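Sensory box/GGDEF family protein (Caulobacter crescentus, PDB 4YME) probably takes part in cyclic di-GMP turnover through its GGDEF (diguanylate cyclase-type) domain, the part of a longer membrane protein held in this chain. Local coordinates at residues A58-T63 against D83-V88; A64-S69 against L110-P115; C38-H43 against R152-G157. One frame throughout, in Å; residues are numbered along the deposited sequence. Where two conformers were deposited one is given.

Contact 1. Residues A58-T63 against D83-V88; sequences ALLVET and DEFIVV
The carbonyl oxygen of L59 is gripped twice by T63, the residue whose methyl rests on the ring of F85. T63 N reaches L59 O in the usual helical bond of 2.9 Å, and T63 OG1 adds a second bond to L59 O at 2.8 Å from the opposite face of the carbonyl. This return to the preceding turn satisfies a buried hydroxyl inside its own helix. It also settles the rotation of the side chain: with OG1 beside the backbone N (chi1 -65°), CG2 lies anti to that N and meets F85. There it makes a CH-pi contact, 3.7 Å from the centroid of the F85 ring and only 15° off its normal, displaced slightly toward the rim. Threonine suits the place because its hydroxyl returns to the preceding helical turn while its methyl meets the ring. L60 meets the same ring obliquely through a single methyl, CD2, which lies 3.8 Å from F85 CZ. That methyl also rests against the backbone of D83, with CD2 3.6 Å from D83 CA. L60 thus spans from the D83 backbone to the F85 ring, while the carboxylate of D83 turns off and accepts a bond from L41 N. D83, E84 and F85 are the last three letters of the GGDEF signature, and F85, the last of them, is buried against helix 53-70. Helix 53-70 lies over one face of the central antiparallel sheet, where T63 also touches L41 of strand 33-41, L60 and F85 both touch R79 of strand 76-81, and L10 packs on F85.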
loop_
_atom_site.group_PDB
_atom_site.type_symbol
_atom_site.label_atom_id
_atom_site.label_comp_id
_atom_site.label_asym_id
_atom_site.label_seq_id
_atom_site.Cartn_x
_atom_site.Cartn_y
_atom_site.Cartn_z
ATOM N N ALA A 58 11.191 -12.224 -2.363
ATOM C CA ALA A 58 12.214 -11.212 -2.303
ATOM C C ALA A 58 11.571 -9.866 -2.707
ATOM O O ALA A 58 11.912 -8.851 -2.110
ATOM C CB ALA A 58 13.367 -11.585 -3.273
ATOM N N LEU A 59 10.674 -9.892 -3.699
ATOM C CA LEU A 59 9.970 -8.669 -4.112
ATOM C C LEU A 59 9.168 -8.128 -2.958
ATOM O O LEU A 59 9.134 -6.908 -2.736
ATOM C CB LEU A 59 9.031 -8.837 -5.326
ATOM C CG LEU A 59 9.662 -9.179 -6.674
ATOM C CD1 LEU A 59 8.565 -9.332 -7.709
ATOM C CD2 LEU A 59 10.655 -8.190 -7.116
ATOM N N LEU A 60 8.471 -9.048 -2.283
ATOM C CA LEU A 60 7.604 -8.623 -1.154
ATOM C C LEU A 60 8.402 -8.009 -0.026
ATOM O O LEU A 60 8.031 -6.987 0.546
ATOM C CB LEU A 60 6.687 -9.747 -0.695
ATOM C CG LEU A 60 5.802 -10.375 -1.789
ATOM C CD1 LEU A 60 4.994 -11.516 -1.241
ATOM C CD2 LEU A 60 4.902 -9.324 -2.404
ATOM N N VAL A 61 9.515 -8.641 0.320
ATOM C CA VAL A 61 10.387 -8.195 1.408
ATOM C C VAL A 61 10.992 -6.848 1.094
ATOM O O VAL A 61 11.021 -5.950 1.932
ATOM C CB VAL A 61 11.478 -9.266 1.664
ATOM C CG1 VAL A 61 12.580 -8.721 2.509
ATOM C CG2 VAL A 61 10.782 -10.465 2.364
ATOM N N GLU A 62 11.406 -6.661 -0.151
ATOM C CA GLU A 62 12.012 -5.377 -0.503
ATOM C C GLU A 62 10.928 -4.282 -0.576
ATOM O O GLU A 62 11.179 -3.162 -0.171
ATOM C CB GLU A 62 12.742 -5.495 -1.819
ATOM C CG GLU A 62 13.351 -4.204 -2.315
ATOM C CD GLU A 62 14.390 -3.597 -1.477
ATOM O OE1 GLU A 62 14.901 -4.199 -0.502
ATOM O OE2 GLU A 62 14.715 -2.400 -1.659
ATOM N N THR A 63 9.741 -4.603 -1.078
ATOM C CA THR A 63 8.633 -3.621 -1.105
ATOM C C THR A 63 8.382 -3.151 0.305
ATOM O O THR A 63 8.232 -1.974 0.545
ATOM C CB THR A 63 7.370 -4.249 -1.702
ATOM O OG1 THR A 63 7.644 -4.569 -3.097
ATOM C CG2 THR A 63 6.174 -3.309 -1.662
ATOM N N ASP A 83 0.860 -9.911 -3.437
ATOM C CA ASP A 83 1.549 -8.658 -3.669
ATOM C C ASP A 83 0.654 -7.436 -3.510
ATOM O O ASP A 83 0.961 -6.388 -4.080
ATOM C CB ASP A 83 2.182 -8.635 -5.041
ATOM C CG ASP A 83 1.147 -8.638 -6.184
ATOM O OD1 ASP A 83 0.075 -9.264 -6.037
ATOM O OD2 ASP A 83 1.449 -7.988 -7.194
ATOM N N GLU A 84 -0.362 -7.547 -2.687
ATOM C CA GLU A 84 -1.290 -6.463 -2.405
ATOM C C GLU A 84 -0.924 -5.783 -1.088
ATOM O O GLU A 84 -0.950 -6.422 -0.028
ATOM C CB GLU A 84 -2.662 -7.044 -2.273
ATOM C CG GLU A 84 -3.282 -7.474 -3.584
ATOM C CD GLU A 84 -4.753 -7.546 -3.341
ATOM O OE1 GLU A 84 -5.389 -6.467 -3.266
ATOM O OE2 GLU A 84 -5.204 -8.671 -3.078
ATOM N N PHE A 85 -0.565 -4.527 -1.173
ATOM C CA PHE A 85 -0.174 -3.730 -0.013
ATOM C C PHE A 85 -1.148 -2.587 0.163
ATOM O O PHE A 85 -1.851 -2.176 -0.793
ATOM C CB PHE A 85 1.205 -3.191 -0.207
ATOM C CG PHE A 85 2.286 -4.260 -0.277
ATOM C CD1 PHE A 85 2.584 -4.916 -1.437
ATOM C CD2 PHE A 85 3.047 -4.541 0.857
ATOM C CE1 PHE A 85 3.606 -5.860 -1.483
ATOM C CE2 PHE A 85 4.059 -5.481 0.821
ATOM C CZ PHE A 85 4.344 -6.168 -0.370
ATOM N N ILE A 86 -1.238 -2.062 1.390
ATOM C CA ILE A 86 -2.066 -0.916 1.681
ATOM C C ILE A 86 -1.255 0.062 2.491
ATOM O O ILE A 86 -0.552 -0.326 3.456
ATOM C CB ILE A 86 -3.308 -1.295 2.494
ATOM C CG1 ILE A 86 -4.184 -2.259 1.750
ATOM C CG2 ILE A 86 -4.061 -0.048 2.988
ATOM C CD1 ILE A 86 -5.063 -1.644 0.834
ATOM N N VAL A 87 -1.362 1.340 2.151
ATOM C CA VAL A 87 -0.820 2.410 2.978
ATOM C C VAL A 87 -1.956 3.295 3.395
ATOM O O VAL A 87 -2.802 3.693 2.580
ATOM C CB VAL A 87 0.244 3.240 2.226
ATOM C CG1 VAL A 87 0.590 4.472 3.007
ATOM C CG2 VAL A 87 1.467 2.376 1.899
ATOM N N VAL A 88 -2.029 3.573 4.690
ATOM C CA VAL A 88 -2.968 4.536 5.233
ATOM C C VAL A 88 -2.233 5.789 5.618
ATOM O O VAL A 88 -1.319 5.752 6.432
ATOM C CB VAL A 88 -3.766 3.947 6.422
ATOM C CG1 VAL A 88 -4.679 5.013 7.017
ATOM C CG2 VAL A 88 -4.511 2.691 6.045
#

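Contact 2. Residues A64-S69 against L110-P115; sequences ARRLQS and LAAPVP
R66 holds the loop opposite through its two terminal nitrogens, both of which converge on the carbonyl oxygen of A112. The stronger bond runs from R66 NH1 to A112 O at 2.8 Å, with an N-H...O angle of 155°; R66 NH2 reaches the same A112 O at 3.1 Å, from the same face of the carbonyl and less straight. NH2 also turns to the next carbonyl, P113 O, at 3.2 Å, standing well above the plane of that group. Both oxygens lie almost in the guanidinium plane, so the flat head is met at its edge. Further partners complete the grip: E62 forms a salt bridge with R66 NE, and M109 O accepts from NH1, so the positive charge sits where helix 95-109 ends and would probably be welcomed by that helix's dipole. In this GGDEF domain, residues 110-113 form the link from helix 95-109 into the small hairpin of strands 114-116 and 119-121, and R66 ties that link to helix 53-70. Arginine fits because its chain, extended from CG to NE (chi3 -168°), offers several N-H groups across the gap to the carbonyls of M109, A112 and P113. Nearer the helix the contact turns apolar. L110 crosses the stem of R66 obliquely, its CD2 4.1 Å from R66 CB, and it also packs on T63. On the outer side the methyl of A112 lies 3.9 Å from R66 NH1.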
loop_
_atom_site.group_PDB
_atom_site.type_symbol
_atom_site.label_atom_id
_atom_site.label_comp_id
_atom_site.label_asym_id
_atom_site.label_seq_id
_atom_site.Cartn_x
_atom_site.Cartn_y
_atom_site.Cartn_z
ATOM N N ALA A 64 8.293 -4.103 1.244
ATOM C CA ALA A 64 8.035 -3.759 2.630
ATOM C C ALA A 64 9.123 -2.911 3.229
ATOM O O ALA A 64 8.830 -1.982 3.974
ATOM C CB ALA A 64 7.842 -4.993 3.418
ATOM N N ARG A 65 10.372 -3.247 2.943
ATOM C CA ARG A 65 11.486 -2.424 3.420
ATOM C C ARG A 65 11.383 -0.978 2.932
ATOM O O ARG A 65 11.523 -0.038 3.725
ATOM C CB ARG A 65 12.828 -3.035 2.997
ATOM C CG ARG A 65 14.008 -2.265 3.555
ATOM C CD ARG A 65 15.285 -2.643 2.886
ATOM N NE ARG A 65 15.373 -2.101 1.517
ATOM C CZ ARG A 65 15.649 -0.830 1.221
ATOM N NH1 ARG A 65 15.852 0.082 2.163
ATOM N NH2 ARG A 65 15.696 -0.457 -0.039
ATOM N N ARG A 66 11.067 -0.797 1.639
ATOM C CA ARG A 66 10.876 0.510 1.053
ATOM C C ARG A 66 9.699 1.240 1.699
ATOM O O ARG A 66 9.786 2.418 2.085
ATOM C CB ARG A 66 10.744 0.424 -0.470
ATOM C CG ARG A 66 12.009 -0.103 -1.121
ATOM C CD ARG A 66 11.919 -0.112 -2.664
ATOM N NE ARG A 66 12.998 -0.872 -3.267
ATOM C CZ ARG A 66 13.101 -1.145 -4.551
ATOM N NH1 ARG A 66 12.245 -0.616 -5.425
ATOM N NH2 ARG A 66 14.112 -1.907 -4.963
ATOM N N LEU A 67 8.611 0.525 1.907
ATOM C CA LEU A 67 7.414 1.163 2.567
ATOM C C LEU A 67 7.743 1.560 4.010
ATOM O O LEU A 67 7.357 2.680 4.411
ATOM C CB LEU A 67 6.197 0.241 2.524
ATOM C CG LEU A 67 5.618 -0.020 1.104
ATOM C CD1 LEU A 67 4.457 -1.020 1.224
ATOM C CD2 LEU A 67 5.204 1.290 0.424
ATOM N N GLN A 68 8.451 0.721 4.765
ATOM C CA GLN A 68 8.850 1.062 6.145
ATOM C C GLN A 68 9.728 2.320 6.132
ATOM O O GLN A 68 9.617 3.152 7.071
ATOM C CB GLN A 68 9.597 -0.074 6.850
ATOM C CG GLN A 68 8.740 -1.302 7.267
ATOM C CD GLN A 68 9.527 -2.341 8.167
ATOM O OE1 GLN A 68 10.485 -2.908 7.709
ATOM N NE2 GLN A 68 9.092 -2.585 9.439
ATOM N N SER A 69 10.538 2.508 5.107
ATOM C CA SER A 69 11.376 3.724 5.048
ATOM C C SER A 69 10.523 4.954 4.820
ATOM O O SER A 69 10.860 6.001 5.361
ATOM C CB SER A 69 12.472 3.617 3.968
ATOM O OG SER A 69 11.980 3.793 2.635
ATOM N N LEU A 110 8.987 2.399 -5.602
ATOM C CA LEU A 110 8.782 1.006 -5.990
ATOM C C LEU A 110 9.190 0.657 -7.405
ATOM O O LEU A 110 8.982 -0.457 -7.869
ATOM C CB LEU A 110 7.341 0.595 -5.712
ATOM C CG LEU A 110 6.849 0.676 -4.257
ATOM C CD1 LEU A 110 5.392 0.197 -4.094
ATOM C CD2 LEU A 110 7.809 -0.130 -3.326
ATOM N N ALA A 111 9.744 1.622 -8.123
ATOM C CA ALA A 111 10.088 1.404 -9.493
ATOM C C ALA A 111 11.418 0.661 -9.653
ATOM O O ALA A 111 11.593 -0.074 -10.639
ATOM C CB ALA A 111 10.135 2.734 -10.210
ATOM N N ALA A 112 12.371 0.841 -8.738
ATOM C CA ALA A 112 13.743 0.296 -8.956
ATOM C C ALA A 112 13.776 -1.178 -8.797
ATOM O O ALA A 112 13.091 -1.683 -7.919
ATOM C CB ALA A 112 14.732 0.890 -7.999
ATOM N N PRO A 113 14.537 -1.904 -9.597
ATOM C CA PRO A 113 14.562 -3.377 -9.451
ATOM C C PRO A 113 15.138 -3.859 -8.122
ATOM O O PRO A 113 15.739 -3.070 -7.411
ATOM C CB PRO A 113 15.454 -3.859 -10.615
ATOM C CG PRO A 113 16.032 -2.630 -11.188
ATOM C CD PRO A 113 15.293 -1.464 -10.785
ATOM N N VAL A 114 15.020 -5.151 -7.874
ATOM C CA VAL A 114 15.606 -5.720 -6.651
ATOM C C VAL A 114 16.555 -6.827 -6.976
ATOM O O VAL A 114 16.270 -7.692 -7.776
ATOM C CB VAL A 114 14.550 -6.171 -5.644
ATOM C CG1 VAL A 114 13.708 -7.204 -6.156
ATOM C CG2 VAL A 114 15.216 -6.651 -4.313
ATOM N N PRO A 115 17.750 -6.792 -6.327
ATOM C CA PRO A 115 18.682 -7.887 -6.591
ATOM C C PRO A 115 18.195 -9.193 -6.000
ATOM O O PRO A 115 17.627 -9.191 -4.919
ATOM C CB PRO A 115 19.995 -7.461 -5.903
ATOM C CG PRO A 115 19.715 -6.231 -5.199
ATOM C CD PRO A 115 18.316 -5.802 -5.393
#

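Contact 3. Residues C38-H43 against R152-G157; sequences CIDLDH and RAKESG
D40, near the end of strand 33-41, carries the contact by forming a salt bridge with K154 of the final helix. Its OD2 takes K154 NZ at 2.9 Å on the syn lone pair, the side facing the other oxygen. The carboxylate is brought there by a chi1 of 79°, which sets CG between the backbone N and the carbonyl carbon. K154 arrives from the opposite direction with its chain bent at chi3 (67°), so that its methylenes also pass the carboxylate, CE lying 3.6 Å from D40 OD2 and CD 3.8 Å from D40 OD1. A long, flexible lysine suits a helix surface set back from the strand. Replacing D40 with an alanine is likely to deprive the K154 amine of its charged mate and set that chain free to swing. Two residues on, D42 adds a more distant negative charge, its OD1 6.8 Å from K154 NZ and hydrogen-bonded instead to S126 OG. The bridge adds a polar tie between the end of helix 139-156 and the sheet of this ferredoxin-like fold, where C38 and D40 also pack on L150; it lies beside the GGDEF turn, where related diguanylate cyclases hold the metal ions and phosphates of their nucleotide.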
loop_
_atom_site.group_PDB
_atom_site.type_symbol
_atom_site.label_atom_id
_atom_site.label_comp_id
_atom_site.label_asym_id
_atom_site.label_seq_id
_atom_site.Cartn_x
_atom_site.Cartn_y
_atom_site.Cartn_z
ATOM N N CYS A 38 -4.147 1.518 -2.119
ATOM C CA CYS A 38 -3.944 0.112 -2.429
ATOM C C CYS A 38 -2.897 -0.033 -3.535
ATOM O O CYS A 38 -2.971 0.652 -4.547
ATOM C CB CYS A 38 -5.301 -0.468 -2.841
ATOM S SG CYS A 38 -5.380 -2.243 -3.135
ATOM N N ILE A 39 -1.928 -0.922 -3.333
ATOM C CA ILE A 39 -0.761 -1.017 -4.196
ATOM C C ILE A 39 -0.551 -2.442 -4.614
ATOM O O ILE A 39 -0.727 -3.351 -3.799
ATOM C CB ILE A 39 0.509 -0.630 -3.417
ATOM C CG1 ILE A 39 0.413 0.791 -2.879
ATOM C CG2 ILE A 39 1.786 -0.865 -4.240
ATOM C CD1 ILE A 39 1.402 1.135 -1.769
ATOM N N ASP A 40 -0.202 -2.670 -5.876
ATOM C CA ASP A 40 0.225 -4.011 -6.230
ATOM C C ASP A 40 1.401 -3.954 -7.155
ATOM O O ASP A 40 1.752 -2.886 -7.605
ATOM C CB ASP A 40 -0.887 -4.912 -6.651
ATOM C CG ASP A 40 -1.352 -4.718 -8.026
ATOM O OD1 ASP A 40 -0.882 -3.809 -8.721
ATOM O OD2 ASP A 40 -2.097 -5.645 -8.426
ATOM N N LEU A 41 2.083 -5.072 -7.317
ATOM C CA LEU A 41 3.332 -5.104 -8.063
ATOM C C LEU A 41 3.075 -5.587 -9.496
ATOM O O LEU A 41 2.403 -6.588 -9.728
ATOM C CB LEU A 41 4.371 -6.005 -7.356
ATOM C CG LEU A 41 4.744 -5.525 -5.953
ATOM C CD1 LEU A 41 5.784 -6.474 -5.366
ATOM C CD2 LEU A 41 5.274 -4.039 -5.943
ATOM N N ASP A 42 3.711 -4.908 -10.436
ATOM C CA ASP A 42 3.459 -5.164 -11.870
ATOM C C ASP A 42 3.993 -6.504 -12.324
ATOM O O ASP A 42 3.423 -7.125 -13.251
ATOM C CB ASP A 42 4.041 -4.038 -12.703
ATOM C CG ASP A 42 3.237 -2.728 -12.587
ATOM O OD1 ASP A 42 2.183 -2.664 -11.939
ATOM O OD2 ASP A 42 3.745 -1.764 -13.142
ATOM N N HIS A 43 5.074 -6.981 -11.714
ATOM C CA HIS A 43 5.778 -8.171 -12.244
ATOM C C HIS A 43 6.063 -9.239 -11.204
ATOM O O HIS A 43 7.007 -10.029 -11.312
ATOM C CB HIS A 43 7.051 -7.771 -12.965
ATOM C CG HIS A 43 6.864 -6.669 -13.950
ATOM N ND1 HIS A 43 6.246 -6.852 -15.164
ATOM C CD2 HIS A 43 7.249 -5.383 -13.903
ATOM C CE1 HIS A 43 6.232 -5.701 -15.810
ATOM N NE2 HIS A 43 6.844 -4.793 -15.076
ATOM N N ARG A 152 -9.223 0.188 -11.594
ATOM C CA ARG A 152 -9.376 1.257 -12.586
ATOM C C ARG A 152 -8.014 1.780 -13.037
ATOM O O ARG A 152 -7.799 2.059 -14.225
ATOM C CB ARG A 152 -10.206 2.409 -12.035
ATOM C CG ARG A 152 -11.676 2.082 -11.823
ATOM C CD ARG A 152 -12.275 1.522 -13.087
ATOM N NE ARG A 152 -13.723 1.495 -13.075
ATOM C CZ ARG A 152 -14.436 0.725 -13.882
ATOM N NH1 ARG A 152 -13.833 -0.102 -14.719
ATOM N NH2 ARG A 152 -15.748 0.765 -13.831
ATOM N N ALA A 153 -7.109 1.930 -12.089
ATOM C CA ALA A 153 -5.745 2.396 -12.392
ATOM C C ALA A 153 -4.944 1.418 -13.258
ATOM O O ALA A 153 -4.138 1.833 -14.078
ATOM C CB ALA A 153 -4.992 2.661 -11.097
ATOM N N LYS A 154 -5.157 0.133 -13.055
ATOM C CA LYS A 154 -4.464 -0.893 -13.840
ATOM C C LYS A 154 -5.058 -0.956 -15.241
ATOM O O LYS A 154 -4.305 -1.149 -16.189
ATOM C CB LYS A 154 -4.473 -2.257 -13.139
ATOM C CG LYS A 154 -3.590 -2.278 -11.882
ATOM C CD LYS A 154 -3.863 -3.487 -11.010
ATOM C CE LYS A 154 -3.444 -4.749 -11.673
ATOM N NZ LYS A 154 -3.733 -5.891 -10.785
ATOM N N GLU A 155 -6.374 -0.743 -15.395
ATOM C CA GLU A 155 -6.999 -0.689 -16.718
ATOM C C GLU A 155 -6.541 0.553 -17.497
ATOM O O GLU A 155 -6.129 0.443 -18.635
ATOM C CB GLU A 155 -8.527 -0.712 -16.621
ATOM C CG GLU A 155 -9.116 -2.052 -16.172
ATOM C CD GLU A 155 -8.774 -3.220 -17.099
ATOM O OE1 GLU A 155 -9.245 -3.216 -18.258
ATOM O OE2 GLU A 155 -8.066 -4.155 -16.666
ATOM N N SER A 156 -6.612 1.733 -16.863
ATOM C CA SER A 156 -6.302 3.041 -17.525
ATOM C C SER A 156 -4.824 3.479 -17.555
ATOM O O SER A 156 -4.452 4.335 -18.395
ATOM C CB SER A 156 -7.100 4.170 -16.852
ATOM O OG SER A 156 -6.661 4.394 -15.502
ATOM N N GLY A 157 -4.023 2.915 -16.634
ATOM C CA GLY A 157 -2.616 3.305 -16.393
ATOM C C GLY A 157 -2.405 4.544 -15.513
ATOM O O GLY A 157 -3.367 5.178 -15.059
#

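Overall arrangement
Contacts 1 and 2 share helix 53-70 and have centres about 8 Å apart; F85 CD2 of contact 1 lies 3.8 Å from L67 CD1 of contact 2, so the two merge into one core on one face of the sheet. Contact 3, centred about 13 Å from contact 1, joins it through neighbouring strands: F85 O lies 2.8 Å from I39 N, a probable hydrogen bond. Contacts 2 and 3 are about 17 Å apart between centres and meet where L110 CD1 packs on I39 CG2. The GGDEF turn, beside both the core and the D40-K154 bridge, is where diguanylate cyclases bind nucleotide, and probably does so here.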